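Local coordinates for protein polyhedrin (Antheraea mylitta cypovirus 4, PDB 5A8S) that forms the crystalline lattice of polyhedra, the occlusion bodies of this insect virus, which probably shelter virus particles outside the host, at residues Asn121-Trp126 and Thr185-Gly190; Ala44-Gly49 and Arg111-Val116; Leu71-Thr76 and Val213-Thr218; Asp80-Thr85 and Pro107-Tyr112. All coordinates share one frame; numbering follows the deposited sequence.

How the contacts relate
Contacts 2, 3 and 4 form one cluster, while contact 1 lies by itself across the centre of the chain, with its centre about 30 Å from that of contact 2. Within the cluster the centres of contacts 2 and 3 are about 9 Å apart, and Tyr46 OH and Ser48 OG of contact 2 reach Leu71 O and Glu73 OE2 of contact 3. Contact 4 shares Arg111 and Tyr112 with contact 2, and its centre is about 13 Å from those of both neighbours. Contacts 2 and 3 both involve the six-stranded antiparallel sheet. Thr85 of 80-85 pairs, in a neighbouring subunit, with Asp74 and Glu215, the acids of contact 3.

Contact 1 (Asn121-Trp126 and Thr185-Gly190); sequences NGNIDW and TARQDG
Arg187 turns the NE/NH2 side of its guanidinium to Ile124 O, a side-on grip in which both nitrogens donate to the single oxygen, NE at 3.2 Å and NH2 at 3.1 Å. Its CG is anti to the backbone N (chi1 -173°), and a bend at chi3 (-52°) places NE. Both nitrogens approach from the same face of the carbonyl plane, and NE stands well above it. Asn123 OD1 lies over one face of the guanidinium, toward its rim, with the amide plane turned 87° from that of the arginine; the oxygen sits 3.1 Å from Arg187 NH1, but the angle is too poor for a hydrogen bond. Trp126 NE1 and Arg187 NH2, both donors, lie 3.2 Å apart without bonding; water 1, at the edge of the guanidinium, accepts from both and donates to Gly122 O.

Further out, the backbones fix this arrangement. Arg187 N donates to Asn123 O at 2.8 Å and Asp125 N to Thr185 O at 2.9 Å, bracketing Ile124 and Ala186. Asn123 is the centre of an inverse gamma turn. Outside the pair, Arg168 makes a cation-pi contact with the Trp126 ring, and Thr127 OG1 bonds Asp125 OD1. The result is a single beta bridge between Ile124 and Ala186, joining loops that leave strand 115-121 of the six-stranded sheet and strand 179-185 of the three-stranded one.

Contact 2 (Ala44-Gly49 and Arg111-Val116); sequences AQYPSG and RYPMGV
Gln45 and Met114 meet through both backbone and side chain where strand 38-45 runs out beside the start of strand 115-121. The hydrogen bonds across the contact are both between main chains: Gln45 N donates to Gly115 O at 3.0 Å in a nearly straight bond (174°), and Met114 N donates to Gln45 O at 2.9 Å. Next to them along the strands, Ala44 and Val116 form an antiparallel non-hydrogen-bonded pair.

The apolar contacts lie around this backbone pairing. Ala44 CB touches Pro113 CB at 3.9 Å, with Val116 CG1 slightly farther off. Met114 and Pro47 pass antiparallel to one another, Met114 CG 3.8 Å from Pro47 CD. With chi3 at -77° the thioether bends, which brings the methyl CE to Gln45, 3.5 Å from NE2. The polar end of Gln45 is held by Tyr171, whose OH bonds OE1.

The aromatic contact is made by Tyr46, whose ring runs alongside Pro113; CE1 is 3.8 Å from Pro113 CB. The same CE1 stands 3.2 Å from Arg111 O, which meets the ring obliquely. The hydroxyl bonds Leu71 O, holding the far end of the ring in place. A type I turn from Tyr46 to Gly49 then carries the chain toward strand 51-58.

Chemically, the directional bonds of the contact are those of the main chain, two of which tie the strand ends together, while the side chains meet mostly by apolar packing of Ala44, Tyr46, Pro47, Pro113, Met114 and Val116.

Contact 3 (Leu71-Thr76 and Val213-Thr218); sequences LLEDTT and VIEFNT
A type II beta turn from Leu72 to Thr75 presents Asp74 to Glu215 on strand 210-216, an outermost strand of the six-stranded antiparallel sheet within this chain. Asp74 N donates to Glu215 OE2 at 2.8 Å, meeting it on the syn side but 30° out of the carboxylate plane. The two acids cross at about a right angle, their carboxylate planes 83° apart, and Asp74 OD1 comes within 2.4 Å of Glu215 OE1. If that spacing is real, a shared proton is likely, but this is uncertain. Beyond CG the Glu215 chain is extended, with CD swung anti to CA (chi2 -160°), and this carries the carboxylate across to the turn.

The turn itself is closed by Thr75 N bonding to Leu72 O at 3.2 Å. Arg50 sits among the acids, forming salt bridges with Glu73, Asp74 and Glu215, and would be expected to offset their mutual repulsion. Thr85 OG1 of a neighbouring subunit bonds both Asp74 OD1 and Glu215 OE1, which places the acid pair at a subunit interface. Two residues earlier on the strand, Val213 rests its two methyls near backbone oxygens, CG1 4.0 Å from Thr75 O and CG2 3.8 Å from Thr76 O.

Contact 4 (Asp80-Thr85 and Pro107-Tyr112); sequences DPRTNT and PYDTRY
Arg82 lays its side chain against Arg111 on the way to Asp109. Its CB lies 3.5 Å from Arg111 NH1. With CD anti to CA (chi2 -166°), the extended chain sets CD over one face of the Arg111 guanidinium, toward the rim, 3.4 Å from Arg111 NH2, and chi3 (-167°) carries NE onward. At the tip, NH1 forms a salt bridge with Asp109 OD2 at 3.1 Å. Glu106 gives the same nitrogen a second partner, and Glu105 pairs with NH2. The two guanidinium planes stand 85° apart, so the arginines do not stack.

Arg111 meets two acids. It grips Asp80 end-on, NH1 to OD1 at 2.8 Å and NH2 to OD2 at 3.0 Å, and Asp109 side-on, NE to OD1 at 3.0 Å and NH2 to OD2 at 2.8 Å. Each Asp80 oxygen is also bonded from the opposite face of the carboxylate: OD1 takes Arg82 N, making an Asx turn, and OD2 takes the hydroxyl of Thr83. Asp109 forms its own Asx turn with Arg111 N.

With acids and arginines alternating, the network probably balances charge locally, and the paired grips tie Arg111, in the Asp109-Tyr112 turn, to the Asp80-Thr83 turn.

Contact 1 (Asn121-Trp126 and Thr185-Gly190)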
loop_
_atom_site.group_PDB
_atom_site.type_symbol
_atom_site.label_atom_id
_atom_site.label_comp_id
_atom_site.label_asym_id
_atom_site.label_seq_id
_atom_site.Cartn_x
_atom_site.Cartn_y
_atom_site.Cartn_z
ATOM N N ASN A 121 -1.269 17.949 -10.527
ATOM C CA ASN A 121 -0.303 18.551 -11.442
ATOM C C ASN A 121 0.297 17.559 -12.425
ATOM O O ASN A 121 0.732 16.488 -12.034
ATOM C CB ASN A 121 0.844 19.199 -10.659
ATOM C CG ASN A 121 0.352 20.097 -9.534
ATOM O OD1 ASN A 121 0.225 21.306 -9.704
ATOM N ND2 ASN A 121 0.084 19.502 -8.377
ATOM N N GLY A 122 0.343 17.950 -13.694
ATOM C CA GLY A 122 0.944 17.135 -14.733
ATOM C C GLY A 122 -0.036 16.737 -15.820
ATOM O O GLY A 122 -1.056 17.403 -16.022
ATOM N N ASN A 123 0.281 15.633 -16.500
ATOM C CA ASN A 123 -0.499 15.129 -17.617
ATOM C C ASN A 123 -1.699 14.336 -17.117
ATOM O O ASN A 123 -1.906 13.192 -17.499
ATOM C CB ASN A 123 0.385 14.236 -18.489
ATOM C CG ASN A 123 -0.276 13.861 -19.792
ATOM O OD1 ASN A 123 -1.126 14.593 -20.303
ATOM N ND2 ASN A 123 0.102 12.707 -20.339
ATOM N N ILE A 124 -2.486 14.954 -16.251
ATOM C CA ILE A 124 -3.585 14.256 -15.606
ATOM C C ILE A 124 -4.822 14.230 -16.511
ATOM O O ILE A 124 -5.027 15.127 -17.314
ATOM C CB ILE A 124 -3.862 14.906 -14.240
ATOM C CG1 ILE A 124 -2.779 14.456 -13.247
ATOM C CG2 ILE A 124 -5.245 14.531 -13.716
ATOM C CD1 ILE A 124 -2.616 15.353 -12.062
ATOM N N ASP A 125 -5.616 13.163 -16.420
ATOM C CA ASP A 125 -6.904 13.119 -17.103
ATOM C C ASP A 125 -7.866 13.971 -16.282
ATOM O O ASP A 125 -8.410 13.510 -15.280
ATOM C CB ASP A 125 -7.408 11.675 -17.215
ATOM C CG ASP A 125 -8.864 11.590 -17.658
ATOM O OD1 ASP A 125 -9.419 12.623 -18.082
ATOM O OD2 ASP A 125 -9.453 10.489 -17.585
ATOM N N TRP A 126 -8.053 15.219 -16.696
ATOM C CA TRP A 126 -8.870 16.165 -15.925
ATOM C C TRP A 126 -10.342 15.780 -15.876
ATOM O O TRP A 126 -11.073 16.244 -15.011
ATOM C CB TRP A 126 -8.726 17.582 -16.477
ATOM C CG TRP A 126 -7.319 18.057 -16.437
ATOM C CD1 TRP A 126 -6.533 18.394 -17.500
ATOM C CD2 TRP A 126 -6.512 18.220 -15.268
ATOM N NE1 TRP A 126 -5.282 18.774 -17.059
ATOM C CE2 TRP A 126 -5.247 18.675 -15.691
ATOM C CE3 TRP A 126 -6.739 18.031 -13.900
ATOM C CZ2 TRP A 126 -4.210 18.938 -14.795
ATOM C CZ3 TRP A 126 -5.717 18.299 -13.014
ATOM C CH2 TRP A 126 -4.465 18.747 -13.465
ATOM N N THR A 185 -5.250 9.894 -12.766
ATOM C CA THR A 185 -4.567 9.009 -13.702
ATOM C C THR A 185 -3.974 9.818 -14.838
ATOM O O THR A 185 -4.359 10.966 -15.065
ATOM C CB THR A 185 -5.505 7.950 -14.333
ATOM O OG1 THR A 185 -6.231 8.527 -15.429
ATOM C CG2 THR A 185 -6.476 7.397 -13.313
ATOM N N ALA A 186 -3.045 9.200 -15.557
ATOM C CA ALA A 186 -2.469 9.799 -16.751
ATOM C C ALA A 186 -3.572 10.010 -17.786
ATOM O O ALA A 186 -4.503 9.212 -17.882
ATOM C CB ALA A 186 -1.375 8.885 -17.312
ATOM N N ARG A 187 -3.461 11.087 -18.555
ATOM C CA ARG A 187 -4.420 11.391 -19.609
ATOM C C ARG A 187 -4.410 10.259 -20.620
ATOM O O ARG A 187 -3.382 9.607 -20.812
ATOM C CB ARG A 187 -4.042 12.711 -20.284
ATOM C CG ARG A 187 -5.062 13.238 -21.292
ATOM C CD ARG A 187 -4.708 14.665 -21.689
ATOM N NE ARG A 187 -4.543 15.477 -20.486
ATOM C CZ ARG A 187 -3.695 16.492 -20.358
ATOM N NH1 ARG A 187 -2.925 16.874 -21.373
ATOM N NH2 ARG A 187 -3.618 17.132 -19.202
ATOM N N GLN A 188 -5.556 9.993 -21.242
ATOM C CA GLN A 188 -5.606 9.007 -22.312
ATOM C C GLN A 188 -4.463 9.320 -23.285
ATOM O O GLN A 188 -4.171 10.481 -23.554
ATOM C CB GLN A 188 -6.980 9.001 -23.016
ATOM C CG GLN A 188 -7.301 10.217 -23.876
ATOM C CD GLN A 188 -7.916 11.376 -23.098
ATOM O OE1 GLN A 188 -7.640 11.563 -21.914
ATOM N NE2 GLN A 188 -8.751 12.167 -23.773
ATOM N N ASP A 189 -3.803 8.279 -23.775
ATOM C CA ASP A 189 -2.634 8.430 -24.648
ATOM C C ASP A 189 -3.093 8.603 -26.090
ATOM O O ASP A 189 -2.816 7.761 -26.943
ATOM C CB ASP A 189 -1.740 7.190 -24.508
ATOM C CG ASP A 189 -0.405 7.318 -25.233
ATOM O OD1 ASP A 189 0.061 8.446 -25.484
ATOM O OD2 ASP A 189 0.200 6.268 -25.525
ATOM N N GLY A 190 -3.796 9.697 -26.364
ATOM C CA GLY A 190 -4.471 9.855 -27.643
ATOM C C GLY A 190 -5.520 8.772 -27.778
ATOM O O GLY A 190 -6.293 8.543 -26.848
HETATM O O HOH W 1 -2.346 19.157 -17.722
HETATM O O HOH W 2 -7.510 11.637 -13.405
HETATM O O HOH W 3 -8.969 13.485 -20.532
HETATM O O HOH W 4 -7.400 15.717 -19.620
#

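Contact 2 (Ala44-Gly49 and Arg111-Val116)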
loop_
_atom_site.group_PDB
_atom_site.type_symbol
_atom_site.label_atom_id
_atom_site.label_comp_id
_atom_site.label_asym_id
_atom_site.label_seq_id
_atom_site.Cartn_x
_atom_site.Cartn_y
_atom_site.Cartn_z
ATOM N N ALA A 44 -3.496 19.274 4.424
ATOM C CA ALA A 44 -4.456 19.426 5.509
ATOM C C ALA A 44 -4.204 20.745 6.229
ATOM O O ALA A 44 -3.063 21.063 6.581
ATOM C CB ALA A 44 -4.346 18.269 6.472
ATOM N N GLN A 45 -5.273 21.507 6.438
ATOM C CA GLN A 45 -5.213 22.780 7.144
ATOM C C GLN A 45 -5.719 22.570 8.560
ATOM O O GLN A 45 -6.884 22.244 8.747
ATOM C CB GLN A 45 -6.107 23.804 6.444
ATOM C CG GLN A 45 -6.283 25.100 7.233
ATOM C CD GLN A 45 -7.414 25.987 6.710
ATOM O OE1 GLN A 45 -8.277 25.430 5.923
ATOM N NE2 GLN A 45 -7.488 27.196 7.054
ATOM N N TYR A 46 -4.854 22.738 9.556
ATOM C CA TYR A 46 -5.270 22.506 10.942
ATOM C C TYR A 46 -5.785 23.753 11.670
ATOM O O TYR A 46 -5.401 24.877 11.353
ATOM C CB TYR A 46 -4.125 21.873 11.734
ATOM C CG TYR A 46 -3.729 20.534 11.170
ATOM C CD1 TYR A 46 -4.617 19.461 11.201
ATOM C CD2 TYR A 46 -2.487 20.344 10.585
ATOM C CE1 TYR A 46 -4.267 18.233 10.687
ATOM C CE2 TYR A 46 -2.129 19.115 10.065
ATOM C CZ TYR A 46 -3.027 18.068 10.103
ATOM O OH TYR A 46 -2.678 16.842 9.596
ATOM N N PRO A 47 -6.661 23.547 12.660
ATOM C CA PRO A 47 -7.120 24.614 13.548
ATOM C C PRO A 47 -5.946 25.410 14.131
ATOM O O PRO A 47 -6.057 26.616 14.369
ATOM C CB PRO A 47 -7.845 23.838 14.653
ATOM C CG PRO A 47 -8.412 22.650 13.932
ATOM C CD PRO A 47 -7.326 22.263 12.957
ATOM N N SER A 48 -4.820 24.735 14.332
ATOM C CA SER A 48 -3.662 25.330 14.981
ATOM C C SER A 48 -2.924 26.317 14.084
ATOM O O SER A 48 -1.977 26.967 14.524
ATOM C CB SER A 48 -2.681 24.237 15.377
ATOM O OG SER A 48 -2.083 23.700 14.214
ATOM N N GLY A 49 -3.340 26.418 12.830
ATOM C CA GLY A 49 -2.638 27.256 11.882
ATOM C C GLY A 49 -1.486 26.542 11.197
ATOM O O GLY A 49 -0.855 27.094 10.293
ATOM N N ARG A 111 -6.751 18.376 16.626
ATOM C CA ARG A 111 -5.796 17.906 15.635
ATOM C C ARG A 111 -6.471 17.528 14.322
ATOM O O ARG A 111 -5.796 17.267 13.329
ATOM C CB ARG A 111 -5.059 16.675 16.167
ATOM C CG ARG A 111 -4.167 16.940 17.361
ATOM C CD ARG A 111 -3.593 15.625 17.879
ATOM N NE ARG A 111 -4.644 14.676 18.242
ATOM C CZ ARG A 111 -4.429 13.390 18.484
ATOM N NH1 ARG A 111 -3.201 12.899 18.397
ATOM N NH2 ARG A 111 -5.434 12.595 18.822
ATOM N N TYR A 112 -7.795 17.459 14.293
ATOM C CA TYR A 112 -8.459 17.084 13.045
ATOM C C TYR A 112 -8.560 18.314 12.135
ATOM O O TYR A 112 -8.872 19.405 12.605
ATOM C CB TYR A 112 -9.848 16.479 13.297
ATOM C CG TYR A 112 -10.462 15.990 12.008
ATOM C CD1 TYR A 112 -10.197 14.719 11.536
ATOM C CD2 TYR A 112 -11.256 16.829 11.239
ATOM C CE1 TYR A 112 -10.725 14.279 10.331
ATOM C CE2 TYR A 112 -11.792 16.404 10.043
ATOM C CZ TYR A 112 -11.514 15.129 9.591
ATOM O OH TYR A 112 -12.045 14.696 8.400
ATOM N N PRO A 113 -8.301 18.149 10.827
ATOM C CA PRO A 113 -8.190 19.338 9.971
ATOM C C PRO A 113 -9.540 19.965 9.616
ATOM O O PRO A 113 -10.569 19.292 9.622
ATOM C CB PRO A 113 -7.494 18.799 8.726
ATOM C CG PRO A 113 -7.938 17.363 8.657
ATOM C CD PRO A 113 -8.042 16.901 10.080
ATOM N N MET A 114 -9.526 21.261 9.327
ATOM C CA MET A 114 -10.731 21.976 8.917
ATOM C C MET A 114 -11.085 21.712 7.455
ATOM O O MET A 114 -12.232 21.878 7.038
ATOM C CB MET A 114 -10.525 23.474 9.157
ATOM C CG MET A 114 -9.933 23.735 10.537
ATOM S SD MET A 114 -10.076 25.431 11.082
ATOM C CE MET A 114 -8.774 26.202 10.118
ATOM N N GLY A 115 -10.092 21.289 6.681
ATOM C CA GLY A 115 -10.283 21.010 5.267
ATOM C C GLY A 115 -8.957 20.659 4.622
ATOM O O GLY A 115 -7.916 20.720 5.277
ATOM N N VAL A 116 -8.984 20.272 3.348
ATOM C CA VAL A 116 -7.749 19.998 2.618
ATOM C C VAL A 116 -7.709 20.757 1.302
ATOM O O VAL A 116 -8.732 20.964 0.663
ATOM C CB VAL A 116 -7.565 18.483 2.331
ATOM C CG1 VAL A 116 -7.421 17.690 3.637
ATOM C CG2 VAL A 116 -8.719 17.942 1.492
#

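Contact 3 (Leu71-Thr76 and Val213-Thr218)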
loop_
_atom_site.group_PDB
_atom_site.type_symbol
_atom_site.label_atom_id
_atom_site.label_comp_id
_atom_site.label_asym_id
_atom_site.label_seq_id
_atom_site.Cartn_x
_atom_site.Cartn_y
_atom_site.Cartn_z
ATOM N N LEU A 71 -5.090 11.646 9.050
ATOM C CA LEU A 71 -5.386 13.054 8.830
ATOM C C LEU A 71 -5.018 13.947 10.023
ATOM O O LEU A 71 -4.911 15.166 9.876
ATOM C CB LEU A 71 -6.876 13.221 8.498
ATOM C CG LEU A 71 -7.296 12.791 7.083
ATOM C CD1 LEU A 71 -8.809 12.755 6.952
ATOM C CD2 LEU A 71 -6.691 13.728 6.027
ATOM N N LEU A 72 -4.823 13.353 11.195
ATOM C CA LEU A 72 -4.556 14.134 12.412
ATOM C C LEU A 72 -3.207 14.864 12.369
ATOM O O LEU A 72 -2.207 14.332 11.883
ATOM C CB LEU A 72 -4.584 13.238 13.654
ATOM C CG LEU A 72 -5.884 12.495 13.966
ATOM C CD1 LEU A 72 -5.694 11.619 15.202
ATOM C CD2 LEU A 72 -7.027 13.478 14.169
ATOM N N GLU A 73 -3.182 16.082 12.897
ATOM C CA GLU A 73 -1.929 16.819 13.079
ATOM C C GLU A 73 -0.900 15.960 13.840
ATOM O O GLU A 73 -1.250 15.293 14.820
ATOM C CB GLU A 73 -2.228 18.104 13.860
ATOM C CG GLU A 73 -1.107 19.113 13.888
ATOM C CD GLU A 73 -1.483 20.385 14.644
ATOM O OE1 GLU A 73 -2.482 20.388 15.399
ATOM O OE2 GLU A 73 -0.770 21.389 14.485
ATOM N N ASP A 74 0.321 15.979 13.359
ATOM C CA ASP A 74 1.476 15.282 13.954
ATOM C C ASP A 74 1.431 13.782 13.862
ATOM O O ASP A 74 2.296 13.171 14.405
ATOM C CB ASP A 74 1.761 15.766 15.365
ATOM C CG ASP A 74 1.865 17.247 15.404
ATOM O OD1 ASP A 74 2.502 17.771 14.506
ATOM O OD2 ASP A 74 1.231 17.847 16.240
ATOM N N THR A 75 0.490 13.204 13.105
ATOM C CA THR A 75 0.640 11.805 12.717
ATOM C C THR A 75 1.384 11.739 11.357
ATOM O O THR A 75 1.446 12.696 10.637
ATOM C CB THR A 75 -0.680 10.971 12.665
ATOM O OG1 THR A 75 -1.480 11.431 11.610
ATOM C CG2 THR A 75 -1.441 11.038 13.962
ATOM N N THR A 76 1.991 10.595 11.091
ATOM C CA THR A 76 2.639 10.358 9.826
ATOM C C THR A 76 2.168 9.043 9.210
ATOM O O THR A 76 2.482 8.765 8.095
ATOM C CB THR A 76 4.174 10.335 9.958
ATOM O OG1 THR A 76 4.581 9.301 10.850
ATOM C CG2 THR A 76 4.690 11.653 10.450
ATOM N N VAL A 213 4.964 12.576 4.056
ATOM C CA VAL A 213 4.092 13.375 4.901
ATOM C C VAL A 213 4.949 14.446 5.570
ATOM O O VAL A 213 5.805 14.137 6.395
ATOM C CB VAL A 213 3.400 12.519 5.977
ATOM C CG1 VAL A 213 2.480 13.380 6.827
ATOM C CG2 VAL A 213 2.620 11.376 5.326
ATOM N N ILE A 214 4.731 15.699 5.197
ATOM C CA ILE A 214 5.582 16.788 5.661
ATOM C C ILE A 214 4.760 17.799 6.430
ATOM O O ILE A 214 3.690 18.183 5.985
ATOM C CB ILE A 214 6.222 17.542 4.472
ATOM C CG1 ILE A 214 6.845 16.561 3.478
ATOM C CG2 ILE A 214 7.248 18.543 4.976
ATOM C CD1 ILE A 214 6.030 16.375 2.227
ATOM N N GLU A 215 5.250 18.263 7.573
ATOM C CA GLU A 215 4.503 19.285 8.291
ATOM C C GLU A 215 5.067 20.687 8.086
ATOM O O GLU A 215 6.237 20.858 7.765
ATOM C CB GLU A 215 4.368 18.922 9.767
ATOM C CG GLU A 215 3.343 17.814 9.955
ATOM C CD GLU A 215 2.800 17.722 11.360
ATOM O OE1 GLU A 215 3.597 17.786 12.323
ATOM O OE2 GLU A 215 1.567 17.572 11.490
ATOM N N PHE A 216 4.196 21.675 8.255
ATOM C CA PHE A 216 4.529 23.084 8.090
ATOM C C PHE A 216 3.960 23.858 9.267
ATOM O O PHE A 216 2.779 23.723 9.585
ATOM C CB PHE A 216 3.919 23.622 6.788
ATOM C CG PHE A 216 4.244 22.782 5.591
ATOM C CD1 PHE A 216 5.431 22.966 4.897
ATOM C CD2 PHE A 216 3.376 21.790 5.176
ATOM C CE1 PHE A 216 5.738 22.177 3.812
ATOM C CE2 PHE A 216 3.680 20.998 4.080
ATOM C CZ PHE A 216 4.862 21.191 3.405
ATOM N N ASN A 217 4.784 24.671 9.911
ATOM C CA ASN A 217 4.339 25.376 11.106
ATOM C C ASN A 217 3.444 26.573 10.802
ATOM O O ASN A 217 2.746 27.066 11.682
ATOM C CB ASN A 217 5.540 25.801 11.955
ATOM C CG ASN A 217 6.157 24.633 12.714
ATOM O OD1 ASN A 217 5.556 23.565 12.816
ATOM N ND2 ASN A 217 7.351 24.836 13.261
ATOM N N THR A 218 3.446 27.033 9.557
ATOM C CA THR A 218 2.614 28.170 9.196
ATOM C C THR A 218 2.453 28.245 7.671
ATOM O O THR A 218 3.235 27.644 6.940
ATOM C CB THR A 218 3.200 29.457 9.788
ATOM O OG1 THR A 218 2.226 30.505 9.732
ATOM C CG2 THR A 218 4.472 29.867 9.070
#

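Contact 4 (Asp80-Thr85 and Pro107-Tyr112)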
loop_
_atom_site.group_PDB
_atom_site.type_symbol
_atom_site.label_atom_id
_atom_site.label_comp_id
_atom_site.label_asym_id
_atom_site.label_seq_id
_atom_site.Cartn_x
_atom_site.Cartn_y
_atom_site.Cartn_z
ATOM N N ASP A 80 -1.793 6.800 16.197
ATOM C CA ASP A 80 -1.955 7.989 17.019
ATOM C C ASP A 80 -1.277 7.784 18.374
ATOM O O ASP A 80 -1.804 7.079 19.239
ATOM C CB ASP A 80 -3.448 8.302 17.204
ATOM C CG ASP A 80 -3.687 9.477 18.145
ATOM O OD1 ASP A 80 -2.709 10.179 18.438
ATOM O OD2 ASP A 80 -4.840 9.705 18.586
ATOM N N PRO A 81 -0.105 8.412 18.567
ATOM C CA PRO A 81 0.646 8.265 19.820
ATOM C C PRO A 81 -0.107 8.794 21.043
ATOM O O PRO A 81 0.135 8.330 22.155
ATOM C CB PRO A 81 1.902 9.109 19.598
ATOM C CG PRO A 81 1.960 9.417 18.157
ATOM C CD PRO A 81 0.595 9.255 17.584
ATOM N N ARG A 82 -0.993 9.763 20.849
ATOM C CA ARG A 82 -1.729 10.328 21.977
ATOM C C ARG A 82 -2.620 9.280 22.633
ATOM O O ARG A 82 -2.849 9.312 23.844
ATOM C CB ARG A 82 -2.613 11.500 21.532
ATOM C CG ARG A 82 -3.602 11.960 22.635
ATOM C CD ARG A 82 -4.720 12.883 22.117
ATOM N NE ARG A 82 -5.426 13.535 23.227
ATOM C CZ ARG A 82 -6.576 14.194 23.114
ATOM N NH1 ARG A 82 -7.168 14.298 21.934
ATOM N NH2 ARG A 82 -7.136 14.756 24.186
ATOM N N THR A 83 -3.112 8.355 21.814
ATOM C CA THR A 83 -4.231 7.495 22.174
ATOM C C THR A 83 -3.818 6.027 22.264
ATOM O O THR A 83 -3.747 5.341 21.244
ATOM C CB THR A 83 -5.348 7.611 21.104
ATOM O OG1 THR A 83 -5.859 8.958 21.055
ATOM C CG2 THR A 83 -6.483 6.623 21.389
ATOM N N ASN A 84 -3.528 5.553 23.472
ATOM C CA ASN A 84 -3.249 4.136 23.687
ATOM C C ASN A 84 -4.571 3.376 23.665
ATOM O O ASN A 84 -5.404 3.565 24.536
ATOM C CB ASN A 84 -2.538 3.934 25.021
ATOM C CG ASN A 84 -2.182 2.482 25.282
ATOM O OD1 ASN A 84 -2.878 1.563 24.841
ATOM N ND2 ASN A 84 -1.098 2.266 26.011
ATOM N N THR A 85 -4.766 2.518 22.671
ATOM C CA THR A 85 -6.093 1.958 22.426
ATOM C C THR A 85 -6.527 0.925 23.457
ATOM O O THR A 85 -7.644 0.415 23.386
ATOM C CB THR A 85 -6.216 1.342 21.014
ATOM O OG1 THR A 85 -5.182 0.367 20.809
ATOM C CG2 THR A 85 -6.111 2.437 19.953
ATOM N N PRO A 107 -15.378 16.834 22.145
ATOM C CA PRO A 107 -16.184 16.587 20.942
ATOM C C PRO A 107 -15.397 16.707 19.635
ATOM O O PRO A 107 -15.618 15.923 18.709
ATOM C CB PRO A 107 -17.271 17.663 21.028
ATOM C CG PRO A 107 -17.448 17.868 22.535
ATOM C CD PRO A 107 -16.032 17.780 23.072
ATOM N N TYR A 108 -14.503 17.687 19.554
ATOM C CA TYR A 108 -13.708 17.910 18.352
ATOM C C TYR A 108 -12.237 17.856 18.725
ATOM O O TYR A 108 -11.707 18.768 19.346
ATOM C CB TYR A 108 -14.035 19.263 17.711
ATOM C CG TYR A 108 -13.347 19.480 16.372
ATOM C CD1 TYR A 108 -12.018 19.884 16.307
ATOM C CD2 TYR A 108 -14.027 19.256 15.174
ATOM C CE1 TYR A 108 -11.381 20.068 15.083
ATOM C CE2 TYR A 108 -13.407 19.440 13.944
ATOM C CZ TYR A 108 -12.082 19.846 13.902
ATOM O OH TYR A 108 -11.469 20.029 12.677
ATOM N N ASP A 109 -11.584 16.756 18.366
ATOM C CA ASP A 109 -10.149 16.636 18.558
ATOM C C ASP A 109 -9.506 17.702 17.690
ATOM O O ASP A 109 -9.645 17.655 16.473
ATOM C CB ASP A 109 -9.686 15.231 18.139
ATOM C CG ASP A 109 -8.258 14.954 18.532
ATOM O OD1 ASP A 109 -7.412 15.859 18.364
ATOM O OD2 ASP A 109 -7.985 13.839 19.016
ATOM N N THR A 110 -8.821 18.673 18.299
ATOM C CA THR A 110 -8.412 19.869 17.558
ATOM C C THR A 110 -7.269 19.597 16.585
ATOM O O THR A 110 -6.879 20.466 15.807
ATOM C CB THR A 110 -8.050 21.042 18.494
ATOM O OG1 THR A 110 -7.025 20.639 19.400
ATOM C CG2 THR A 110 -9.289 21.497 19.290
ATOM N N ARG A 111 -6.751 18.376 16.626
ATOM C CA ARG A 111 -5.796 17.906 15.635
ATOM C C ARG A 111 -6.471 17.528 14.322
ATOM O O ARG A 111 -5.796 17.267 13.329
ATOM C CB ARG A 111 -5.059 16.675 16.167
ATOM C CG ARG A 111 -4.167 16.940 17.361
ATOM C CD ARG A 111 -3.593 15.625 17.879
ATOM N NE ARG A 111 -4.644 14.676 18.242
ATOM C CZ ARG A 111 -4.429 13.390 18.484
ATOM N NH1 ARG A 111 -3.201 12.899 18.397
ATOM N NH2 ARG A 111 -5.434 12.595 18.822
ATOM N N TYR A 112 -7.795 17.459 14.293
ATOM C CA TYR A 112 -8.459 17.084 13.045
ATOM C C TYR A 112 -8.560 18.314 12.135
ATOM O O TYR A 112 -8.872 19.405 12.605
ATOM C CB TYR A 112 -9.848 16.479 13.297
ATOM C CG TYR A 112 -10.462 15.990 12.008
ATOM C CD1 TYR A 112 -10.197 14.719 11.536
ATOM C CD2 TYR A 112 -11.256 16.829 11.239
ATOM C CE1 TYR A 112 -10.725 14.279 10.331
ATOM C CE2 TYR A 112 -11.792 16.404 10.043
ATOM C CZ TYR A 112 -11.514 15.129 9.591
ATOM O OH TYR A 112 -12.045 14.696 8.400
#